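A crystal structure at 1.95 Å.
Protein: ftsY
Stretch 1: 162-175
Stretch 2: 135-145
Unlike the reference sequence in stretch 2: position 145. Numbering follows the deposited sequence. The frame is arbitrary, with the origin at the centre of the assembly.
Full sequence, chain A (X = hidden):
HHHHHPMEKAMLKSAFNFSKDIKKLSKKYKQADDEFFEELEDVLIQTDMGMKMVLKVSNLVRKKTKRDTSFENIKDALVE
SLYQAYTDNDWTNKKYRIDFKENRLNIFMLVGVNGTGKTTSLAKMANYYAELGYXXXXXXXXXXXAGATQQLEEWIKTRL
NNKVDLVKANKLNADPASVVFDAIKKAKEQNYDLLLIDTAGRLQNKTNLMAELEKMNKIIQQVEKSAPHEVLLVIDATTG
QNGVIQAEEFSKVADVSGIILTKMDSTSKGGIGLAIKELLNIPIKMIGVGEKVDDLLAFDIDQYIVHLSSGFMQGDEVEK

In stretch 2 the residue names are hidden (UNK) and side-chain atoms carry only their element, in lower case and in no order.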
# COMPACT_ATOMS: atom_id res chain seq x y z
N ASN A 162 -0.72 4.54 24.12
CA ASN A 162 -1.75 4.19 25.13
C ASN A 162 -3.20 4.40 24.65
O ASN A 162 -4.15 3.90 25.28
CB ASN A 162 -1.50 4.94 26.46
CG ASN A 162 -0.19 4.50 27.17
OD1 ASN A 162 0.16 3.31 27.19
ND2 ASN A 162 0.51 5.47 27.78
N LYS A 163 -3.36 5.13 23.54
CA LYS A 163 -4.68 5.46 22.96
C LYS A 163 -5.19 4.40 21.98
O LYS A 163 -6.17 4.64 21.27
CB LYS A 163 -4.67 6.82 22.27
CG LYS A 163 -4.72 8.00 23.25
CD LYS A 163 -4.96 9.32 22.52
CE LYS A 163 -3.69 10.13 22.37
NZ LYS A 163 -2.68 9.40 21.55
N VAL A 164 -4.51 3.25 21.95
CA VAL A 164 -4.93 2.10 21.15
C VAL A 164 -5.33 0.94 22.06
O VAL A 164 -4.51 0.44 22.85
CB VAL A 164 -3.84 1.57 20.20
CG1 VAL A 164 -4.40 0.39 19.38
CG2 VAL A 164 -3.25 2.67 19.29
N ASP A 165 -6.58 0.51 21.89
CA ASP A 165 -7.20 -0.58 22.64
C ASP A 165 -7.55 -1.71 21.69
O ASP A 165 -7.62 -1.48 20.48
CB ASP A 165 -8.48 -0.09 23.34
CG ASP A 165 -8.19 0.97 24.39
OD1 ASP A 165 -7.15 0.85 25.07
OD2 ASP A 165 -9.00 1.93 24.52
N LEU A 166 -7.74 -2.91 22.24
CA LEU A 166 -7.97 -4.16 21.47
C LEU A 166 -9.17 -4.92 21.98
O LEU A 166 -9.27 -5.19 23.20
CB LEU A 166 -6.77 -5.10 21.60
CG LEU A 166 -6.86 -6.41 20.81
CD1 LEU A 166 -6.55 -6.18 19.32
CD2 LEU A 166 -5.94 -7.45 21.38
N VAL A 167 -10.04 -5.31 21.06
CA VAL A 167 -11.12 -6.27 21.33
C VAL A 167 -10.79 -7.58 20.62
O VAL A 167 -10.36 -7.59 19.46
CB VAL A 167 -12.53 -5.71 20.88
CG1 VAL A 167 -13.61 -6.75 21.02
CG2 VAL A 167 -12.90 -4.49 21.74
N LYS A 168 -10.97 -8.70 21.30
CA LYS A 168 -10.63 -10.00 20.70
C LYS A 168 -11.69 -11.05 21.07
O LYS A 168 -12.60 -10.77 21.83
CB LYS A 168 -9.24 -10.46 21.18
CG LYS A 168 -9.06 -10.40 22.69
CD LYS A 168 -7.84 -11.19 23.14
CE LYS A 168 -7.60 -11.02 24.62
NZ LYS A 168 -7.01 -12.29 25.18
N ALA A 169 -11.54 -12.25 20.51
CA ALA A 169 -12.36 -13.42 20.83
C ALA A 169 -11.89 -14.08 22.14
O ALA A 169 -10.67 -14.20 22.38
CB ALA A 169 -12.23 -14.43 19.70
N ASN A 170 -12.85 -14.50 22.97
CA ASN A 170 -12.56 -15.26 24.21
C ASN A 170 -12.68 -16.78 23.98
O ASN A 170 -12.32 -17.60 24.85
CB ASN A 170 -13.47 -14.78 25.38
CG ASN A 170 -14.96 -14.62 24.97
OD1 ASN A 170 -15.57 -15.52 24.37
ND2 ASN A 170 -15.54 -13.47 25.32
N LYS A 171 -13.19 -17.14 22.80
CA LYS A 171 -13.45 -18.52 22.43
C LYS A 171 -12.47 -18.98 21.34
O LYS A 171 -11.85 -18.16 20.66
CB LYS A 171 -14.90 -18.66 21.96
CG LYS A 171 -15.31 -20.07 21.54
CD LYS A 171 -15.50 -21.02 22.77
CE LYS A 171 -14.66 -22.35 22.55
NZ LYS A 171 -14.89 -22.90 21.11
N LEU A 172 -12.31 -20.29 21.19
CA LEU A 172 -11.48 -20.85 20.12
C LEU A 172 -12.16 -20.77 18.74
O LEU A 172 -13.35 -21.08 18.61
CB LEU A 172 -11.13 -22.29 20.47
CG LEU A 172 -10.20 -23.11 19.59
CD1 LEU A 172 -8.85 -22.41 19.43
CD2 LEU A 172 -10.06 -24.48 20.25
N ASN A 173 -11.40 -20.33 17.72
CA ASN A 173 -11.85 -20.21 16.32
C ASN A 173 -13.25 -19.55 16.18
O ASN A 173 -14.13 -20.06 15.46
CB ASN A 173 -11.82 -21.59 15.58
CG ASN A 173 -10.38 -22.05 15.22
OD1 ASN A 173 -9.62 -21.36 14.51
ND2 ASN A 173 -10.03 -23.25 15.68
N ALA A 174 -13.47 -18.44 16.90
CA ALA A 174 -14.80 -17.82 17.00
C ALA A 174 -15.27 -17.24 15.66
O ALA A 174 -14.45 -16.98 14.79
CB ALA A 174 -14.79 -16.74 18.11
N ASP A 175 -16.58 -17.03 15.48
CA ASP A 175 -17.10 -16.31 14.32
C ASP A 175 -16.48 -14.91 14.37
O ASP A 175 -16.63 -14.20 15.39
CB ASP A 175 -18.62 -16.22 14.34
CG ASP A 175 -19.21 -15.62 13.04
OD1 ASP A 175 -18.49 -14.95 12.31
OD2 ASP A 175 -20.43 -15.80 12.76
N UNK A 135 -8.34 8.41 19.31
CA UNK A 135 -8.64 7.26 20.15
C UNK A 135 -8.96 6.05 19.25
O UNK A 135 -9.93 6.08 18.47
c UNK A 135 -9.93 6.71 22.30
c UNK A 135 -11.21 7.01 23.11
c UNK A 135 -11.44 5.90 24.11
n UNK A 135 -12.52 6.29 25.06
c UNK A 135 -9.81 7.60 21.10
N UNK A 136 -8.12 5.02 19.33
CA UNK A 136 -8.12 3.91 18.35
C UNK A 136 -8.45 2.56 18.97
O UNK A 136 -7.90 2.18 20.00
c UNK A 136 -6.40 5.09 16.92
c UNK A 136 -6.79 3.77 17.56
c UNK A 136 -6.92 2.70 16.44
N UNK A 137 -9.34 1.83 18.30
CA UNK A 137 -9.71 0.50 18.71
C UNK A 137 -9.43 -0.48 17.57
O UNK A 137 -9.70 -0.18 16.43
c UNK A 137 -11.10 -1.26 20.94
c UNK A 137 -13.26 -0.81 19.72
c UNK A 137 -11.20 0.47 19.06
c UNK A 137 -11.74 -0.87 19.60
N UNK A 138 -8.83 -1.62 17.90
CA UNK A 138 -8.60 -2.73 16.98
C UNK A 138 -9.52 -3.91 17.32
O UNK A 138 -9.72 -4.27 18.51
c UNK A 138 -4.78 -2.28 17.20
c UNK A 138 -6.91 -4.50 16.30
c UNK A 138 -6.17 -2.12 16.60
c UNK A 138 -7.14 -3.22 17.08
N UNK A 139 -10.08 -4.50 16.25
CA UNK A 139 -10.91 -5.69 16.33
C UNK A 139 -10.09 -6.75 15.73
O UNK A 139 -9.94 -6.79 14.51
c UNK A 139 -12.28 -5.53 15.53
N UNK A 140 -9.58 -7.63 16.58
CA UNK A 140 -8.84 -8.83 16.18
C UNK A 140 -9.76 -9.90 15.60
O UNK A 140 -9.96 -10.97 16.21
c UNK A 140 -8.10 -9.40 17.41
N UNK A 141 -10.30 -9.64 14.40
CA UNK A 141 -11.30 -10.52 13.78
C UNK A 141 -10.72 -11.55 12.82
O UNK A 141 -11.47 -12.25 12.14
c UNK A 141 -12.39 -9.71 13.08
N UNK A 142 -9.39 -11.65 12.79
CA UNK A 142 -8.73 -12.79 12.18
C UNK A 142 -8.59 -13.82 13.27
O UNK A 142 -7.56 -13.90 13.95
o UNK A 142 -7.13 -14.70 10.89
o UNK A 142 -5.88 -13.18 9.94
c UNK A 142 -6.75 -13.51 10.76
c UNK A 142 -7.36 -12.42 11.62
N UNK A 143 -9.65 -14.60 13.44
CA UNK A 143 -9.72 -15.62 14.48
C UNK A 143 -9.22 -16.99 13.97
O UNK A 143 -9.25 -17.96 14.71
c UNK A 143 -11.74 -14.47 15.59
c UNK A 143 -11.17 -15.78 15.04
o UNK A 143 -12.02 -16.23 13.98
N UNK A 144 -8.74 -17.06 12.72
CA UNK A 144 -8.32 -18.36 12.16
C UNK A 144 -7.16 -19.03 12.94
O UNK A 144 -7.04 -20.27 12.98
c UNK A 144 -6.23 -20.10 10.21
c UNK A 144 -6.83 -22.28 9.28
c UNK A 144 -8.17 -21.85 9.20
c UNK A 144 -7.56 -19.66 10.12
c UNK A 144 -8.54 -20.56 9.63
c UNK A 144 -5.85 -21.39 9.79
c UNK A 144 -7.97 -18.31 10.66
N UNK A 145 -6.31 -18.20 13.54
CA UNK A 145 -5.30 -18.66 14.48
C UNK A 145 -5.13 -17.52 15.45
O UNK A 145 -5.04 -16.34 15.04
c UNK A 145 -3.97 -18.95 13.78
n UNK A 145 -5.10 -16.31 9.50
c UNK A 145 -3.95 -15.85 9.97
n UNK A 145 -3.46 -16.30 11.12
c UNK A 145 -4.12 -17.31 11.93
n UNK A 145 -3.28 -14.92 9.30
c UNK A 145 -3.32 -17.72 13.13
O HOH W 1 -9.51 -12.55 18.26
O HOH W 2 -8.25 -19.40 16.93

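Position 135 carries four carbons in a row ending in a nitrogen, and its CA-to-CB bond points away from stretch 1. This is Lys 135, whose long chain takes its charge out to a partner elsewhere in the structure.

Position 136 has one carbon bearing two more, a beta-branched group suited to a strand; its CB lies 4.1 Å from CG2 of Val 164. It is Val 136. Its N donates to O of Lys 163 (2.8 Å), and its O accepts from N of Asp 165 (2.8 Å).

Position 137 shows four carbons forked at the second, on the sheet face shared with Asp 165 and Val 167. This is Leu 137. The fork lies far enough out for CD1 to reach CG2 of Val 167 (3.8 Å) and CB of Asp 165 (3.7 Å).

Position 138 has four carbons forked at the first, one arm two carbons long, facing the same way as Val 164 and Leu 166. It is Ile 138. Its CD1 packs 3.5 Å from CG1 of Val 164, and its CG2 3.5 Å from CD1 of Leu 166, so the two arms fill separate places. Its N donates to O of Asp 165 (2.9 Å), while its O accepts from N of Val 167 (2.8 Å).

Position 139 has a single carbon, buried on the face of Asp 165 and Val 167 but not in contact with stretch 1: Ala 139.

Position 140 also has one carbon, pointing toward stretch 1, its CB 4.1 Å from CD1 of Leu 166. This is Ala 140, small enough to sit close against that strand; its N donates to O of Val 167 (3.0 Å).

Position 141 has one carbon, sideways and free of stretch 1: Ala 141, compact in a buried turn.

Position 142 has two carbons, the second with two oxygens, beyond reach of stretch 1. It is Asp 142, whose buried carboxylate offers a negative charge to position 145.

Position 143 has a carbon bearing one oxygen and one carbon, pointing toward stretch 1. In Thr 143, OG1 donates to O of Ala 174 (2.7 Å) while CG2 lies 4.1 Å from CB of Ala 169; one short side chain thus meets both a polar and an apolar neighbour.

Position 144 carries one carbon and a six-carbon ring, with CA-to-CB directed away: Phe 144, exposed, its bulk unconstrained by stretch 1.

Position 145 has three carbons, a nitrogen, then a carbon with two nitrogens, and points away without touching stretch 1. This is Arg 145, which differs from the reference sequence; its long chain lets NH1 form a salt bridge with OD1 of Asp 142 (2.9 Å).

The contact is a parallel strand pairing held by five alternating backbone hydrogen bonds, with apolar packing on both faces. Beyond it, a water bridges O of Ala 140 (2.6 Å) and N of Ala 169 (3.0 Å), and Thr 143 fastens the following loops together.

Stretch 2 (135-145) KVLIAAADTFR
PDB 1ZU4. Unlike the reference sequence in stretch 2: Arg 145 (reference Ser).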